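PDB 1VKY: S-adenosylmethionine:tRNA ribosyltransferase-isomerase from Thermotoga maritima, which probably transfers and isomerizes the ribose moiety of S-adenosylmethionine onto the 7-aminomethyl-7-deazaguanine base of tRNA, forming epoxyqueuosine. Local coordinates for residues M41-K46 with A316-D321; R53-I58 with A298-F303; M312-F317 with D342-L347; E325-A330 with Y335-F340. All coordinates share one frame; numbering follows the deposited sequence.

Contact 1: M41-K46 with A316-D321; sequences MVLHRK and AFAGKD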
# COMPACT_ATOMS: atom_id res chain seq x y z
N MET B 41 -14.39 14.66 1.69
CA MET B 41 -14.54 16.09 1.91
C MET B 41 -14.95 16.73 0.58
O MET B 41 -14.31 16.52 -0.43
CB MET B 41 -13.22 16.73 2.38
CG MET B 41 -13.39 18.17 2.81
SD MET B 41 -11.91 18.91 3.52
CE MET B 41 -11.69 18.00 5.03
N VAL B 42 -15.99 17.55 0.61
CA VAL B 42 -16.48 18.23 -0.57
C VAL B 42 -16.23 19.72 -0.44
O VAL B 42 -16.69 20.36 0.51
CB VAL B 42 -17.99 17.96 -0.78
CG1 VAL B 42 -18.47 18.59 -2.06
CG2 VAL B 42 -18.27 16.44 -0.83
N LEU B 43 -15.57 20.26 -1.46
CA LEU B 43 -15.23 21.66 -1.60
C LEU B 43 -16.03 22.30 -2.74
O LEU B 43 -15.99 21.85 -3.87
CB LEU B 43 -13.72 21.80 -1.89
CG LEU B 43 -12.80 21.85 -0.65
CD1 LEU B 43 -12.95 20.69 0.21
CD2 LEU B 43 -11.39 21.99 -1.11
N HIS B 44 -16.77 23.36 -2.40
CA HIS B 44 -17.57 24.11 -3.35
C HIS B 44 -16.84 25.42 -3.61
O HIS B 44 -16.88 26.33 -2.78
CB HIS B 44 -18.97 24.37 -2.78
CG HIS B 44 -19.75 23.13 -2.45
ND1 HIS B 44 -20.64 22.57 -3.33
CD2 HIS B 44 -19.79 22.37 -1.33
CE1 HIS B 44 -21.20 21.51 -2.77
NE2 HIS B 44 -20.71 21.37 -1.55
N ARG B 45 -16.18 25.53 -4.74
CA ARG B 45 -15.23 26.65 -4.91
C ARG B 45 -15.86 28.02 -4.91
O ARG B 45 -15.33 28.91 -4.28
CB ARG B 45 -14.41 26.50 -6.18
CG ARG B 45 -13.42 25.35 -6.16
CD ARG B 45 -12.86 25.09 -7.53
NE ARG B 45 -13.83 24.50 -8.46
CZ ARG B 45 -13.55 24.27 -9.73
NH1 ARG B 45 -14.46 23.72 -10.51
NH2 ARG B 45 -12.37 24.58 -10.22
N LYS B 46 -16.96 28.20 -5.62
CA LYS B 46 -17.57 29.53 -5.72
C LYS B 46 -18.20 30.03 -4.42
O LYS B 46 -18.13 31.21 -4.08
CB LYS B 46 -18.60 29.55 -6.84
CG LYS B 46 -18.01 29.34 -8.25
CD LYS B 46 -19.11 28.83 -9.20
CE LYS B 46 -19.14 29.56 -10.56
NZ LYS B 46 -18.54 28.78 -11.69
N ALA B 316 -4.13 24.68 -7.38
CA ALA B 316 -4.45 25.45 -8.57
C ALA B 316 -5.94 25.24 -8.87
O ALA B 316 -6.62 26.14 -9.33
CB ALA B 316 -3.61 25.03 -9.74
N PHE B 317 -6.44 24.02 -8.64
CA PHE B 317 -7.83 23.72 -9.05
C PHE B 317 -8.87 24.38 -8.13
O PHE B 317 -9.87 24.91 -8.59
CB PHE B 317 -8.05 22.21 -9.08
CG PHE B 317 -9.35 21.84 -9.69
CD1 PHE B 317 -9.51 21.88 -11.08
CD2 PHE B 317 -10.44 21.51 -8.91
CE1 PHE B 317 -10.74 21.60 -11.66
CE2 PHE B 317 -11.70 21.21 -9.52
CZ PHE B 317 -11.81 21.26 -10.90
N ALA B 318 -8.61 24.31 -6.83
CA ALA B 318 -9.53 24.77 -5.79
C ALA B 318 -9.28 26.20 -5.33
O ALA B 318 -10.17 26.80 -4.75
CB ALA B 318 -9.44 23.83 -4.63
N GLY B 319 -8.08 26.73 -5.55
CA GLY B 319 -7.67 27.99 -4.94
C GLY B 319 -6.74 27.67 -3.80
O GLY B 319 -7.08 26.85 -2.97
N LYS B 320 -5.57 28.31 -3.75
CA LYS B 320 -4.57 27.91 -2.75
C LYS B 320 -5.02 28.10 -1.30
O LYS B 320 -4.87 27.21 -0.46
CB LYS B 320 -3.26 28.65 -3.01
CG LYS B 320 -2.14 28.24 -2.04
CD LYS B 320 -0.97 29.18 -2.12
N ASP B 321 -5.54 29.28 -0.97
CA ASP B 321 -5.94 29.49 0.43
C ASP B 321 -7.10 28.57 0.83
O ASP B 321 -7.16 28.07 1.94
CB ASP B 321 -6.32 30.94 0.66
CG ASP B 321 -5.16 31.91 0.46
OD1 ASP B 321 -3.97 31.49 0.55
OD2 ASP B 321 -5.35 33.11 0.21
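R45 and F317 meet face to face because of a torsion on each side. The arginine chain bends at chi3 (-71°), which lays its guanidinium against the last turn of helix 309-318, while the phenyl ring stands with CG anti to the backbone N (chi1 -171°), on the side of its own carbonyl carbon. The two side chains cross at about a right angle, yet their flat ends are almost parallel, the planes lying 18° apart. The stack is off-centre: R45 CZ sits 4.1 Å from the centroid of the F317 ring, an offset cation-pi contact, and R45 NH2 lies over the rim, 3.4 Å from F317 CZ. The same NH2 gives a hydrogen bond to F317 O at 3.0 Å, reaching it from a position tilted out of the carbonyl plane. Behind the guanidinium, the methylene R45 CD packs on A318 CA at 3.8 Å. A looser apolar touch, L43 CD2 to A318 CB at 4.4 Å, joins strand 39-44 to the small methyl at the helix end. Arginine suits this place because it combines a flat cation with several N-H groups, and its NE forms a salt bridge with the C-terminal carboxylate of L347. A leucine in place of R45 would probably leave F317 O and that carboxylate without their cationic mate and strip the stacked group from the phenyl face. The pairing thus probably steadies the cation between a carboxylate and the carbonyl-rich end of a helix.

Contact 2: R53-I58 with A298-F303; sequences RIFREI and ALVTNF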
# COMPACT_ATOMS: atom_id res chain seq x y z
N ARG B 53 -18.43 14.26 4.26
CA ARG B 53 -19.36 13.22 3.80
C ARG B 53 -18.60 11.88 3.77
O ARG B 53 -17.48 11.80 4.27
CB ARG B 53 -19.92 13.57 2.41
CG ARG B 53 -20.67 14.91 2.44
CD ARG B 53 -22.03 14.86 3.24
NE ARG B 53 -22.95 14.91 2.17
CZ ARG B 53 -23.89 14.08 1.90
NH1 ARG B 53 -24.28 13.12 2.69
NH2 ARG B 53 -24.54 14.33 0.81
N ILE B 54 -19.28 10.86 3.24
CA ILE B 54 -18.76 9.53 3.00
C ILE B 54 -18.77 9.31 1.51
O ILE B 54 -19.65 9.82 0.83
CB ILE B 54 -19.66 8.46 3.69
CG1 ILE B 54 -19.66 8.68 5.19
CG2 ILE B 54 -19.22 7.05 3.36
CD1 ILE B 54 -18.30 8.75 5.79
N PHE B 55 -17.81 8.53 1.00
CA PHE B 55 -17.59 8.45 -0.43
C PHE B 55 -18.81 8.06 -1.23
O PHE B 55 -19.05 8.62 -2.30
CB PHE B 55 -16.41 7.53 -0.81
CG PHE B 55 -15.91 7.81 -2.21
CD1 PHE B 55 -14.98 8.79 -2.44
CD2 PHE B 55 -16.42 7.13 -3.29
CE1 PHE B 55 -14.57 9.08 -3.74
CE2 PHE B 55 -16.03 7.41 -4.56
CZ PHE B 55 -15.11 8.39 -4.80
N ARG B 56 -19.57 7.08 -0.75
CA ARG B 56 -20.74 6.60 -1.52
C ARG B 56 -21.79 7.69 -1.73
O ARG B 56 -22.59 7.60 -2.66
CB ARG B 56 -21.39 5.40 -0.83
CG ARG B 56 -21.90 5.68 0.57
CD ARG B 56 -22.59 4.48 1.25
NE ARG B 56 -21.75 3.29 1.20
CZ ARG B 56 -21.06 2.76 2.21
NH1 ARG B 56 -21.11 3.29 3.45
NH2 ARG B 56 -20.32 1.67 1.98
N GLU B 57 -21.74 8.74 -0.91
CA GLU B 57 -22.62 9.94 -1.05
C GLU B 57 -22.21 10.92 -2.18
O GLU B 57 -22.85 11.95 -2.41
CB GLU B 57 -22.66 10.66 0.30
CG GLU B 57 -23.35 9.81 1.36
CD GLU B 57 -23.11 10.28 2.78
OE1 GLU B 57 -22.14 10.99 3.08
OE2 GLU B 57 -23.91 9.89 3.64
N ILE B 58 -21.16 10.56 -2.92
CA ILE B 58 -20.76 11.32 -4.11
C ILE B 58 -21.88 11.43 -5.10
O ILE B 58 -22.00 12.44 -5.77
CB ILE B 58 -19.48 10.72 -4.80
CG1 ILE B 58 -18.88 11.72 -5.81
CG2 ILE B 58 -19.77 9.35 -5.46
CD1 ILE B 58 -17.50 11.36 -6.22
N ALA B 298 -14.75 19.47 -12.46
CA ALA B 298 -14.75 18.98 -11.10
C ALA B 298 -13.69 17.92 -10.94
O ALA B 298 -13.24 17.36 -11.92
CB ALA B 298 -16.11 18.45 -10.73
N LEU B 299 -13.29 17.62 -9.71
CA LEU B 299 -12.10 16.77 -9.51
C LEU B 299 -12.30 15.88 -8.27
O LEU B 299 -12.63 16.41 -7.22
CB LEU B 299 -10.84 17.63 -9.34
CG LEU B 299 -9.53 16.91 -8.88
CD1 LEU B 299 -9.19 15.84 -9.88
CD2 LEU B 299 -8.38 17.80 -8.76
N VAL B 300 -12.16 14.55 -8.43
CA VAL B 300 -12.02 13.62 -7.27
C VAL B 300 -10.55 13.21 -7.13
O VAL B 300 -9.91 12.75 -8.10
CB VAL B 300 -12.86 12.35 -7.48
CG1 VAL B 300 -12.75 11.42 -6.31
CG2 VAL B 300 -14.30 12.69 -7.79
N THR B 301 -10.04 13.33 -5.93
CA THR B 301 -8.64 13.08 -5.68
C THR B 301 -8.37 12.74 -4.20
O THR B 301 -9.19 12.98 -3.34
CB THR B 301 -7.83 14.31 -6.11
OG1 THR B 301 -6.42 14.04 -6.00
CG2 THR B 301 -8.09 15.49 -5.18
N ASN B 302 -7.19 12.18 -3.93
CA ASN B 302 -6.78 11.87 -2.56
C ASN B 302 -6.28 13.10 -1.85
O ASN B 302 -6.23 14.19 -2.42
CB ASN B 302 -5.71 10.75 -2.55
CG ASN B 302 -6.25 9.40 -3.08
OD1 ASN B 302 -7.44 9.09 -2.98
ND2 ASN B 302 -5.35 8.61 -3.64
N PHE B 303 -5.99 12.93 -0.55
CA PHE B 303 -5.29 13.93 0.25
C PHE B 303 -3.78 13.77 0.06
O PHE B 303 -3.24 12.71 0.35
CB PHE B 303 -5.69 13.81 1.70
CG PHE B 303 -7.02 14.41 1.99
CD1 PHE B 303 -8.15 13.69 1.86
CD2 PHE B 303 -7.11 15.74 2.35
CE1 PHE B 303 -9.39 14.27 2.15
CE2 PHE B 303 -8.31 16.33 2.60
CZ PHE B 303 -9.46 15.59 2.51
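V300 meets F55 and I58 through its two methyl groups, one for each partner. Starting at V300 CB, which is turned toward segment 53-58, the side chain forks at once. CG1, anti to the backbone N (chi1 -179°), meets the rim of the F55 ring, lying in its plane 3.9 Å from F55 CE1 and 4.1 Å from F55 CZ. CG2, anti to the carbonyl carbon, meets I58 CD1 at 3.8 Å, the two chains reaching toward each other tip to tip. Valine suits this place because its short fork offers a methyl to each of two neighbours, while the longer isoleucine and phenylalanine span the gap from a backbone that stays well away. F55 and I58 belong to one 3-10 turn, closed by I58 N to F55 O at 2.9 Å; I58 is directed at V300, whereas F55 reaches it only with the far end of its ring. The start of that turn is clasped by E57: its OE1 accepts the backbone N of I54 at 2.9 Å, from above the carboxylate plane, and pairs with R53 NH1 at 3.0 Å. The rings of H190 and F191 also touch F55, and L40 packs against both F55 and I58. Strands 39-44 and 343-346 lie between 49-54 and 298-302 in the sheet, so the 3-10 turn folds over the sheet face to reach V300. The contact thus belongs to the mixed sheet of the protein, with a 3-10 turn on one face and helix 309-318 on the other.

Contact 3: M312-F317 with D342-L347; sequences MLVAAF and DAMLIL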
# COMPACT_ATOMS: atom_id res chain seq x y z
N MET B 312 0.15 21.01 -5.03
CA MET B 312 0.21 22.23 -5.85
C MET B 312 -0.84 22.21 -6.99
O MET B 312 -1.48 23.22 -7.28
CB MET B 312 1.60 22.44 -6.44
CG MET B 312 2.71 22.67 -5.40
SD MET B 312 4.31 22.50 -6.22
CE MET B 312 5.34 22.53 -4.73
N LEU B 313 -1.05 21.05 -7.61
CA LEU B 313 -2.06 20.94 -8.68
C LEU B 313 -3.46 21.15 -8.11
O LEU B 313 -4.25 21.88 -8.66
CB LEU B 313 -1.95 19.56 -9.32
CG LEU B 313 -2.86 19.14 -10.48
CD1 LEU B 313 -2.21 17.97 -11.25
CD2 LEU B 313 -4.24 18.76 -10.00
N VAL B 314 -3.79 20.48 -7.01
CA VAL B 314 -5.11 20.64 -6.42
C VAL B 314 -5.34 22.07 -5.92
O VAL B 314 -6.43 22.63 -6.04
CB VAL B 314 -5.34 19.61 -5.28
CG1 VAL B 314 -6.64 19.83 -4.65
CG2 VAL B 314 -5.30 18.20 -5.86
N ALA B 315 -4.30 22.71 -5.40
CA ALA B 315 -4.38 24.11 -5.01
C ALA B 315 -4.71 24.99 -6.22
O ALA B 315 -5.52 25.92 -6.13
CB ALA B 315 -3.04 24.55 -4.37
N ALA B 316 -4.13 24.68 -7.38
CA ALA B 316 -4.45 25.45 -8.57
C ALA B 316 -5.94 25.24 -8.87
O ALA B 316 -6.62 26.14 -9.33
CB ALA B 316 -3.61 25.03 -9.74
N PHE B 317 -6.44 24.02 -8.64
CA PHE B 317 -7.83 23.72 -9.05
C PHE B 317 -8.87 24.38 -8.13
O PHE B 317 -9.87 24.91 -8.59
CB PHE B 317 -8.05 22.21 -9.08
CG PHE B 317 -9.35 21.84 -9.69
CD1 PHE B 317 -9.51 21.88 -11.08
CD2 PHE B 317 -10.44 21.51 -8.91
CE1 PHE B 317 -10.74 21.60 -11.66
CE2 PHE B 317 -11.70 21.21 -9.52
CZ PHE B 317 -11.81 21.26 -10.90
N ASP B 342 -8.48 8.91 2.58
CA ASP B 342 -9.79 9.40 2.24
C ASP B 342 -9.72 10.20 0.91
O ASP B 342 -8.66 10.29 0.28
CB ASP B 342 -10.31 10.27 3.39
CG ASP B 342 -10.57 9.47 4.63
OD1 ASP B 342 -11.14 8.37 4.50
OD2 ASP B 342 -10.25 9.86 5.76
N ALA B 343 -10.86 10.74 0.51
CA ALA B 343 -10.99 11.48 -0.75
C ALA B 343 -11.55 12.90 -0.57
O ALA B 343 -12.20 13.22 0.42
CB ALA B 343 -11.85 10.75 -1.69
N MET B 344 -11.30 13.72 -1.60
CA MET B 344 -11.82 15.09 -1.75
C MET B 344 -12.51 15.20 -3.12
O MET B 344 -11.97 14.70 -4.13
CB MET B 344 -10.64 16.06 -1.68
CG MET B 344 -10.98 17.49 -1.88
SD MET B 344 -9.51 18.52 -1.73
CE MET B 344 -9.39 18.71 0.09
N LEU B 345 -13.71 15.79 -3.13
CA LEU B 345 -14.43 16.23 -4.33
C LEU B 345 -14.42 17.76 -4.35
O LEU B 345 -14.90 18.40 -3.39
CB LEU B 345 -15.89 15.77 -4.32
CG LEU B 345 -16.84 16.27 -5.41
CD1 LEU B 345 -16.36 15.89 -6.81
CD2 LEU B 345 -18.28 15.78 -5.19
N ILE B 346 -13.86 18.31 -5.41
CA ILE B 346 -13.84 19.73 -5.62
C ILE B 346 -14.76 20.03 -6.77
O ILE B 346 -14.52 19.56 -7.88
CB ILE B 346 -12.45 20.24 -5.92
CG1 ILE B 346 -11.48 19.80 -4.82
CG2 ILE B 346 -12.50 21.79 -6.02
CD1 ILE B 346 -10.14 19.57 -5.27
N LEU B 347 -15.81 20.80 -6.47
CA LEU B 347 -16.82 21.26 -7.47
C LEU B 347 -16.63 22.75 -7.85
O LEU B 347 -16.86 23.14 -9.01
CB LEU B 347 -18.21 21.13 -6.88
CG LEU B 347 -18.63 19.70 -6.56
CD1 LEU B 347 -19.85 19.70 -5.73
CD2 LEU B 347 -18.86 18.93 -7.85
OXT LEU B 347 -16.24 23.60 -7.03
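I346 and F317 slide past each other in opposite directions, the isoleucine running along the rim of the phenyl ring rather than over its face. I346 CB lies in the ring plane, and its CG2 methyl is 3.6 Å from F317 CD2 and equally far from F317 CE2. The other branch of I346 serves a different partner. CG1 stands anti to the carbonyl carbon (chi1 -54°), which carries CD1 across to V314 CG1 at 3.6 Å; the V314 and I346 side chains cross obliquely there. One beta-branched residue thus fills the notch between V314 and F317, three residues apart and so on the same side of helix 309-318. M344, two residues back and therefore on the same face of the strand, adds a looser touch, its SD lying 4.3 Å from V314 CG1. Its long flexible chain suits a wider spacing, and it also rests on A326 and Y327 of helix 320-332. The side chains that meet are all apolar, and no hydrogen bond joins the segments. V314 also packs on T301, and F317 on L299, so the helix spans strand 298-302 as well. The axes of segments 312-317 and 343-346 approach to 10.7 Å and lie 31° apart, running in roughly the same direction. This is the familiar layer packing of an alpha/beta fold, in which a helix lies along a sheet and buries the alternate side chains of its strands.

Contact 4: E325-A330 with Y335-F340; sequences EAYREA and YRFFSF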
# COMPACT_ATOMS: atom_id res chain seq x y z
N GLU B 325 -6.94 25.74 3.79
CA GLU B 325 -7.96 25.74 4.85
C GLU B 325 -8.60 24.34 4.95
O GLU B 325 -8.71 23.75 6.03
CB GLU B 325 -8.98 26.85 4.52
CG GLU B 325 -10.31 26.83 5.26
CD GLU B 325 -11.18 28.06 4.97
OE1 GLU B 325 -11.41 28.42 3.76
N ALA B 326 -8.97 23.75 3.82
CA ALA B 326 -9.55 22.40 3.78
C ALA B 326 -8.61 21.34 4.37
O ALA B 326 -9.03 20.42 5.08
CB ALA B 326 -9.93 22.03 2.34
N TYR B 327 -7.33 21.43 4.02
CA TYR B 327 -6.35 20.47 4.56
C TYR B 327 -6.13 20.64 6.07
O TYR B 327 -5.95 19.66 6.80
CB TYR B 327 -5.02 20.60 3.84
CG TYR B 327 -4.92 19.72 2.62
CD1 TYR B 327 -5.79 19.90 1.55
CD2 TYR B 327 -3.96 18.72 2.53
CE1 TYR B 327 -5.67 19.08 0.40
CE2 TYR B 327 -3.86 17.89 1.41
CZ TYR B 327 -4.71 18.09 0.34
OH TYR B 327 -4.59 17.29 -0.79
N ARG B 328 -6.17 21.88 6.55
CA ARG B 328 -6.07 22.08 8.00
C ARG B 328 -7.28 21.47 8.72
O ARG B 328 -7.13 20.83 9.77
CB ARG B 328 -5.92 23.55 8.31
CG ARG B 328 -4.48 24.06 8.11
CD ARG B 328 -4.24 25.45 8.74
NE ARG B 328 -5.05 26.45 8.05
CZ ARG B 328 -4.72 27.05 6.92
NH1 ARG B 328 -3.57 26.79 6.30
NH2 ARG B 328 -5.57 27.93 6.40
N GLU B 329 -8.48 21.64 8.15
CA GLU B 329 -9.69 20.98 8.67
C GLU B 329 -9.63 19.45 8.61
O GLU B 329 -10.12 18.76 9.53
CB GLU B 329 -10.97 21.44 7.94
CG GLU B 329 -11.79 22.52 8.62
CD GLU B 329 -12.23 22.19 10.07
OE1 GLU B 329 -11.66 22.78 11.02
OE2 GLU B 329 -13.15 21.37 10.30
N ALA B 330 -9.04 18.91 7.55
CA ALA B 330 -8.87 17.45 7.45
C ALA B 330 -7.98 16.89 8.57
O ALA B 330 -8.30 15.85 9.15
CB ALA B 330 -8.33 17.05 6.09
N TYR B 335 -8.88 13.05 9.22
CA TYR B 335 -9.00 12.32 7.96
C TYR B 335 -7.73 11.49 7.78
O TYR B 335 -6.65 11.84 8.30
CB TYR B 335 -9.12 13.28 6.75
CG TYR B 335 -10.51 13.78 6.46
CD1 TYR B 335 -11.18 14.60 7.36
CD2 TYR B 335 -11.17 13.44 5.26
CE1 TYR B 335 -12.48 15.09 7.08
CE2 TYR B 335 -12.45 13.93 4.97
CZ TYR B 335 -13.11 14.74 5.88
OH TYR B 335 -14.39 15.21 5.54
N ARG B 336 -7.83 10.48 6.94
CA ARG B 336 -6.67 9.72 6.53
C ARG B 336 -6.16 10.17 5.17
O ARG B 336 -6.97 10.48 4.25
CB ARG B 336 -7.00 8.25 6.48
CG ARG B 336 -7.44 7.64 7.82
CD ARG B 336 -8.04 6.25 7.64
NE ARG B 336 -8.98 6.25 6.52
CZ ARG B 336 -8.91 5.52 5.40
NH1 ARG B 336 -7.93 4.62 5.20
NH2 ARG B 336 -9.86 5.69 4.47
N PHE B 337 -4.83 10.19 5.04
CA PHE B 337 -4.12 10.81 3.94
C PHE B 337 -3.35 9.80 3.09
O PHE B 337 -3.08 8.67 3.50
CB PHE B 337 -3.14 11.85 4.47
CG PHE B 337 -3.79 13.08 5.00
CD1 PHE B 337 -4.55 13.04 6.13
CD2 PHE B 337 -3.57 14.29 4.40
CE1 PHE B 337 -5.13 14.16 6.63
CE2 PHE B 337 -4.16 15.44 4.89
CZ PHE B 337 -4.94 15.37 5.99
N PHE B 338 -3.02 10.25 1.90
CA PHE B 338 -2.21 9.52 0.95
C PHE B 338 -3.00 8.44 0.27
O PHE B 338 -4.23 8.47 0.25
CB PHE B 338 -0.88 9.06 1.64
CG PHE B 338 0.25 8.80 0.71
CD1 PHE B 338 0.61 9.72 -0.26
CD2 PHE B 338 0.95 7.62 0.78
CE1 PHE B 338 1.66 9.47 -1.11
CE2 PHE B 338 2.01 7.37 -0.08
CZ PHE B 338 2.36 8.28 -1.00
N SER B 339 -2.29 7.55 -0.42
CA SER B 339 -2.86 6.63 -1.37
C SER B 339 -4.00 5.71 -0.90
O SER B 339 -4.84 5.30 -1.73
CB SER B 339 -1.72 5.78 -1.95
OG SER B 339 -0.81 6.64 -2.67
N PHE B 340 -4.02 5.35 0.38
CA PHE B 340 -5.03 4.43 0.92
C PHE B 340 -5.98 5.13 1.85
O PHE B 340 -6.83 4.47 2.49
CB PHE B 340 -4.36 3.23 1.63
CG PHE B 340 -3.41 2.52 0.73
CD1 PHE B 340 -2.05 2.72 0.84
CD2 PHE B 340 -3.91 1.81 -0.37
CE1 PHE B 340 -1.17 2.15 -0.07
CE2 PHE B 340 -3.04 1.22 -1.28
CZ PHE B 340 -1.67 1.39 -1.13
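Y327 comes first along the helix and meets F337, its CD2 lying 4.0 Å from F337 CE2. The contact falls at the edge of the F337 ring, near its plane. The hydroxyl of Y327 extends to the backbone N of H304, so this tyrosine combines a greasy flank with a polar end. One turn on, A330 does most of the work. Its carbonyl O accepts the N-H of Y335 at 2.9 Å in a fairly straight bond (161°), as the chain folds back after the helix. The small A330 CB touches Y335 CB at 3.9 Å and F337 CZ at 3.8 Å; alanine suits a spot where two aromatic residues close in. Y335 has CG anti to the carbonyl carbon (chi1 -84°), which brings its ring edge to A330 O and lets its OH bond with H52 ND1. A serine in place of Y335 would probably leave that histidine without its hydroxyl partner and open a gap beside A330. F303 packs against Y327, F337 and Y335, while M41 of strand 39-44 touches A330 and Y335, and M344 of strand 343-346 touches Y327. Helix 320-332 and its returning loop therefore sit together against the sheet.

In the fold
From the N terminus, strand 39-44 opens contact 1 and strand 49-54, a hairpin partner, opens contact 2. A long excursion through the rest of the chain follows, and contact 2 closes on strand 298-302 before contact 1 closes at 316-321; contact 2 is thus enclosed by contact 1. Contact 3 begins at 312-317, sharing A316 and F317 with contact 1, and closes at the C terminus on 342-347. Within that last loop lies the short contact 4. Strand 343-346 slots between strands 39-44 and 298-302, so the chain's two ends share one sheet, with helices 309-318 and 320-332 on one face and the 3-10 turn of contact 2 on the other.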